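CBS domain-containing protein (PDB 2YZI) is of unknown function but carries a tandem pair of CBS domains, a module that in relatives often binds adenosine nucleotides and regulates attached or partner proteins. Local coordinates at residues B[117-120]-B[121-124]; B[24-27]-B[28-32]. All coordinates share one frame; numbering follows the deposited sequence.

Contact 1 of 2, residues B[117-120]-B[121-124]; sequences IFTL and SDLL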
loop_
_atom_site.group_PDB
_atom_site.type_symbol
_atom_site.label_atom_id
_atom_site.label_comp_id
_atom_site.label_asym_id
_atom_site.label_seq_id
_atom_site.Cartn_x
_atom_site.Cartn_y
_atom_site.Cartn_z
ATOM N N ILE B 117 -0.255 -11.085 -10.210
ATOM C CA ILE B 117 0.166 -10.541 -8.935
ATOM C C ILE B 117 -1.053 -10.360 -8.044
ATOM O O ILE B 117 -2.146 -10.076 -8.534
ATOM C CB ILE B 117 0.851 -9.176 -9.131
ATOM C CG1 ILE B 117 1.452 -8.697 -7.808
ATOM C CG2 ILE B 117 -0.152 -8.167 -9.682
ATOM C CD1 ILE B 117 2.193 -7.390 -7.928
ATOM N N PHE B 118 -0.872 -10.550 -6.741
ATOM C CA PHE B 118 -1.957 -10.357 -5.794
ATOM C C PHE B 118 -1.531 -9.237 -4.854
ATOM O O PHE B 118 -0.449 -9.285 -4.271
ATOM C CB PHE B 118 -2.236 -11.629 -4.996
ATOM C CG PHE B 118 -3.318 -11.462 -3.955
ATOM C CD1 PHE B 118 -4.638 -11.234 -4.332
ATOM C CD2 PHE B 118 -3.010 -11.512 -2.602
ATOM C CE1 PHE B 118 -5.647 -11.050 -3.374
ATOM C CE2 PHE B 118 -4.015 -11.330 -1.626
ATOM C CZ PHE B 118 -5.335 -11.099 -2.019
ATOM N N THR B 119 -2.383 -8.228 -4.714
ATOM C CA THR B 119 -2.067 -7.077 -3.871
ATOM C C THR B 119 -3.100 -6.872 -2.774
ATOM O O THR B 119 -4.111 -7.565 -2.731
ATOM C CB THR B 119 -1.991 -5.779 -4.722
ATOM O OG1 THR B 119 -3.307 -5.396 -5.149
ATOM C CG2 THR B 119 -1.126 -6.007 -5.945
ATOM N N LEU B 120 -2.843 -5.921 -1.881
ATOM C CA LEU B 120 -3.790 -5.649 -0.807
ATOM C C LEU B 120 -5.046 -5.044 -1.408
ATOM O O LEU B 120 -6.138 -5.205 -0.866
ATOM C CB LEU B 120 -3.189 -4.710 0.242
ATOM C CG LEU B 120 -2.071 -5.329 1.092
ATOM C CD1 LEU B 120 -1.899 -4.517 2.361
ATOM C CD2 LEU B 120 -2.413 -6.770 1.446
ATOM N N SER B 121 -4.889 -4.357 -2.538
ATOM C CA SER B 121 -6.040 -3.770 -3.221
ATOM C C SER B 121 -6.933 -4.904 -3.710
ATOM O O SER B 121 -8.161 -4.797 -3.666
ATOM C CB SER B 121 -5.602 -2.911 -4.409
ATOM O OG SER B 121 -4.996 -1.709 -3.969
ATOM N N ASP B 122 -6.316 -5.987 -4.175
ATOM C CA ASP B 122 -7.078 -7.140 -4.636
ATOM C C ASP B 122 -7.872 -7.718 -3.462
ATOM O O ASP B 122 -9.028 -8.117 -3.622
ATOM C CB ASP B 122 -6.153 -8.206 -5.213
ATOM C CG ASP B 122 -5.510 -7.776 -6.512
ATOM O OD1 ASP B 122 -6.250 -7.477 -7.473
ATOM O OD2 ASP B 122 -4.262 -7.745 -6.578
ATOM N N LEU B 123 -7.245 -7.751 -2.287
ATOM C CA LEU B 123 -7.884 -8.256 -1.079
ATOM C C LEU B 123 -9.145 -7.449 -0.807
ATOM O O LEU B 123 -10.198 -8.001 -0.484
ATOM C CB LEU B 123 -6.945 -8.127 0.116
ATOM C CG LEU B 123 -7.545 -8.513 1.472
ATOM C CD1 LEU B 123 -7.928 -9.990 1.447
ATOM C CD2 LEU B 123 -6.543 -8.227 2.597
ATOM N N LEU B 124 -9.019 -6.132 -0.925
ATOM C CA LEU B 124 -10.136 -5.232 -0.718
ATOM C C LEU B 124 -11.244 -5.575 -1.706
ATOM O O LEU B 124 -12.429 -5.610 -1.352
ATOM C CB LEU B 124 -9.698 -3.783 -0.930
ATOM C CG LEU B 124 -10.833 -2.776 -0.723
ATOM C CD1 LEU B 124 -11.341 -2.908 0.723
ATOM C CD2 LEU B 124 -10.360 -1.349 -1.022
#

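Contact 2 of 2, residues B[24-27]-B[28-32]; sequences TSVQ and EASRL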
loop_
_atom_site.group_PDB
_atom_site.type_symbol
_atom_site.label_atom_id
_atom_site.label_comp_id
_atom_site.label_asym_id
_atom_site.label_seq_id
_atom_site.Cartn_x
_atom_site.Cartn_y
_atom_site.Cartn_z
ATOM N N THR B 24 15.195 2.497 -16.754
ATOM C CA THR B 24 14.104 3.403 -16.410
ATOM C C THR B 24 14.454 4.151 -15.120
ATOM O O THR B 24 14.883 3.538 -14.146
ATOM C CB THR B 24 12.802 2.609 -16.194
ATOM O OG1 THR B 24 12.520 1.832 -17.362
ATOM C CG2 THR B 24 11.635 3.552 -15.908
ATOM N N SER B 25 14.278 5.468 -15.105
ATOM C CA SER B 25 14.600 6.228 -13.903
ATOM C C SER B 25 13.506 6.117 -12.842
ATOM O O SER B 25 12.325 5.912 -13.149
ATOM C CB SER B 25 14.829 7.710 -14.230
ATOM O OG SER B 25 13.605 8.421 -14.305
ATOM N N VAL B 26 13.918 6.261 -11.590
ATOM C CA VAL B 26 13.001 6.187 -10.466
ATOM C C VAL B 26 11.869 7.189 -10.629
ATOM O O VAL B 26 10.722 6.891 -10.313
ATOM C CB VAL B 26 13.738 6.446 -9.138
ATOM C CG1 VAL B 26 12.744 6.569 -8.001
ATOM C CG2 VAL B 26 14.711 5.308 -8.863
ATOM N N GLN B 27 12.189 8.371 -11.149
ATOM C CA GLN B 27 11.174 9.396 -11.344
ATOM C C GLN B 27 10.119 8.955 -12.357
ATOM O O GLN B 27 8.925 9.150 -12.139
ATOM C CB GLN B 27 11.818 10.702 -11.797
ATOM C CG GLN B 27 11.009 11.922 -11.405
ATOM C CD GLN B 27 11.581 13.214 -11.954
ATOM O OE1 GLN B 27 12.764 13.510 -11.779
ATOM N NE2 GLN B 27 10.738 13.997 -12.616
ATOM N N GLU B 28 10.553 8.354 -13.460
ATOM C CA GLU B 28 9.621 7.886 -14.483
ATOM C C GLU B 28 8.798 6.708 -13.969
ATOM O O GLU B 28 7.584 6.655 -14.167
ATOM C CB GLU B 28 10.387 7.486 -15.745
ATOM C CG GLU B 28 9.562 6.735 -16.780
ATOM C CD GLU B 28 8.162 7.301 -16.966
ATOM O OE1 GLU B 28 7.990 8.536 -16.884
ATOM O OE2 GLU B 28 7.228 6.510 -17.209
ATOM N N ALA B 29 9.461 5.760 -13.317
ATOM C CA ALA B 29 8.771 4.608 -12.758
ATOM C C ALA B 29 7.700 5.100 -11.767
ATOM O O ALA B 29 6.590 4.562 -11.712
ATOM C CB ALA B 29 9.769 3.694 -12.055
ATOM N N SER B 30 8.032 6.133 -10.995
ATOM C CA SER B 30 7.083 6.693 -10.036
ATOM C C SER B 30 5.833 7.233 -10.729
ATOM O O SER B 30 4.717 7.023 -10.258
ATOM C CB SER B 30 7.727 7.819 -9.218
ATOM O OG SER B 30 8.644 7.312 -8.266
ATOM N N ARG B 31 6.026 7.923 -11.848
ATOM C CA ARG B 31 4.905 8.489 -12.581
ATOM C C ARG B 31 4.038 7.386 -13.158
ATOM O O ARG B 31 2.808 7.446 -13.093
ATOM C CB ARG B 31 5.394 9.390 -13.713
ATOM C CG ARG B 31 4.268 10.063 -14.482
ATOM C CD ARG B 31 4.749 10.449 -15.849
ATOM N NE ARG B 31 5.140 9.273 -16.622
ATOM C CZ ARG B 31 4.280 8.418 -17.160
ATOM N NH1 ARG B 31 2.973 8.604 -17.018
ATOM N NH2 ARG B 31 4.729 7.377 -17.842
ATOM N N LEU B 32 4.687 6.382 -13.731
ATOM C CA LEU B 32 3.977 5.251 -14.308
ATOM C C LEU B 32 3.116 4.560 -13.241
ATOM O O LEU B 32 1.984 4.148 -13.513
ATOM C CB LEU B 32 4.985 4.265 -14.901
ATOM C CG LEU B 32 4.470 3.023 -15.627
ATOM C CD1 LEU B 32 3.571 3.409 -16.794
ATOM C CD2 LEU B 32 5.672 2.220 -16.117
#

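Contact 1 of 2, residues B[117-120]-B[121-124]
Thr119 and Asp122 form a capping box where strand 113-119 of the second CBS domain runs straight into helix 120-127. Their side chains pass at an oblique angle, and one carboxylate oxygen does most of the work. Asp122 OD2 takes the backbone N of Thr119 at 2.7 Å on its anti lone pair, the one away from OD1. It also takes the hydroxyl OG1 of Thr119, 2.9 Å away, which comes from above the carboxylate plane, 66° out of it. With chi1 at 71°, Thr119 holds OG1 between its own N and carbonyl carbon, over the first turn, where it accepts from Asp122 N at 3.2 Å and only weakly from Ser121 N. The hydroxyl donates a hydrogen bond to the carboxylate while accepting from backbone N-H groups of the first turn, which would probably favour a charged Asp122.

Beside the box, the Phe118 ring and the Asp122 side chain run alongside in opposing directions, ring and carboxylate planes 21° apart. The ring continues into the core against Leu95 and Met98 of helix 91-101, while Leu123 packs on Leu123 of the second subunit. Across this turn the ring comes closest with Phe118 CE1, 3.4 Å from Asp122 CB.

Contact 2 of 2, residues B[24-27]-B[28-32]
A chi1 of 83° sets the OG of Ser25, the N-cap residue of helix 26-35 in the first CBS domain, back over the first turn. From there OG accepts from Glu28 N at 3.2 Å, with a fairly straight N-H...O angle of 163°. With CG anti to the backbone N (chi1 169°), Glu28 lays CG 3.9 Å from the methyl CG2 of Thr24; the bend at chi2 then turns the carboxylate along the helix to Arg31. The guanidinium grips it side-on, one nitrogen to each oxygen, and both oxygens use their syn lone pairs: Arg31 NE reaches Glu28 OE1 at 3.0 Å, nearly in the guanidinium plane, and Arg31 NH2 reaches Glu28 OE2 at 2.7 Å, somewhat tilted from it. Two bonds hold the carboxylate against rotation, and a salt bridge from Arg31 NH1 to Glu35 extends the charged row by another turn.

Val26 and Ser30 both pack on Ile59 of helix 56-64, and Ser30 also touches Ile64 of the second subunit. The hydroxyl of buried Ser30 is used within the helix: OG donates to Val26 O at 2.9 Å, on the opposite face of that carbonyl from Ser30 N.

Overall arrangement
From the N terminus, the chain reaches contact 2 first, just after strand 19-20, where it opens helix 26-35 in the beta-alpha-beta unit that continues to strand 40-44. It then runs through strand 50-55 and helix 56-64, and on through strand 84-86, helix 91-101 and strand 105-110, before strand 113-119 leads into contact 1. Each contact is a short local turn at a helix start; the two run in series, neither nesting nor crossing. They lie on opposite sides of the chain's centre, about 22 Å apart between centres and about 13 Å between nearest atoms, yet both touch the second subunit, so each CBS domain brings a helix start to the dimer interface.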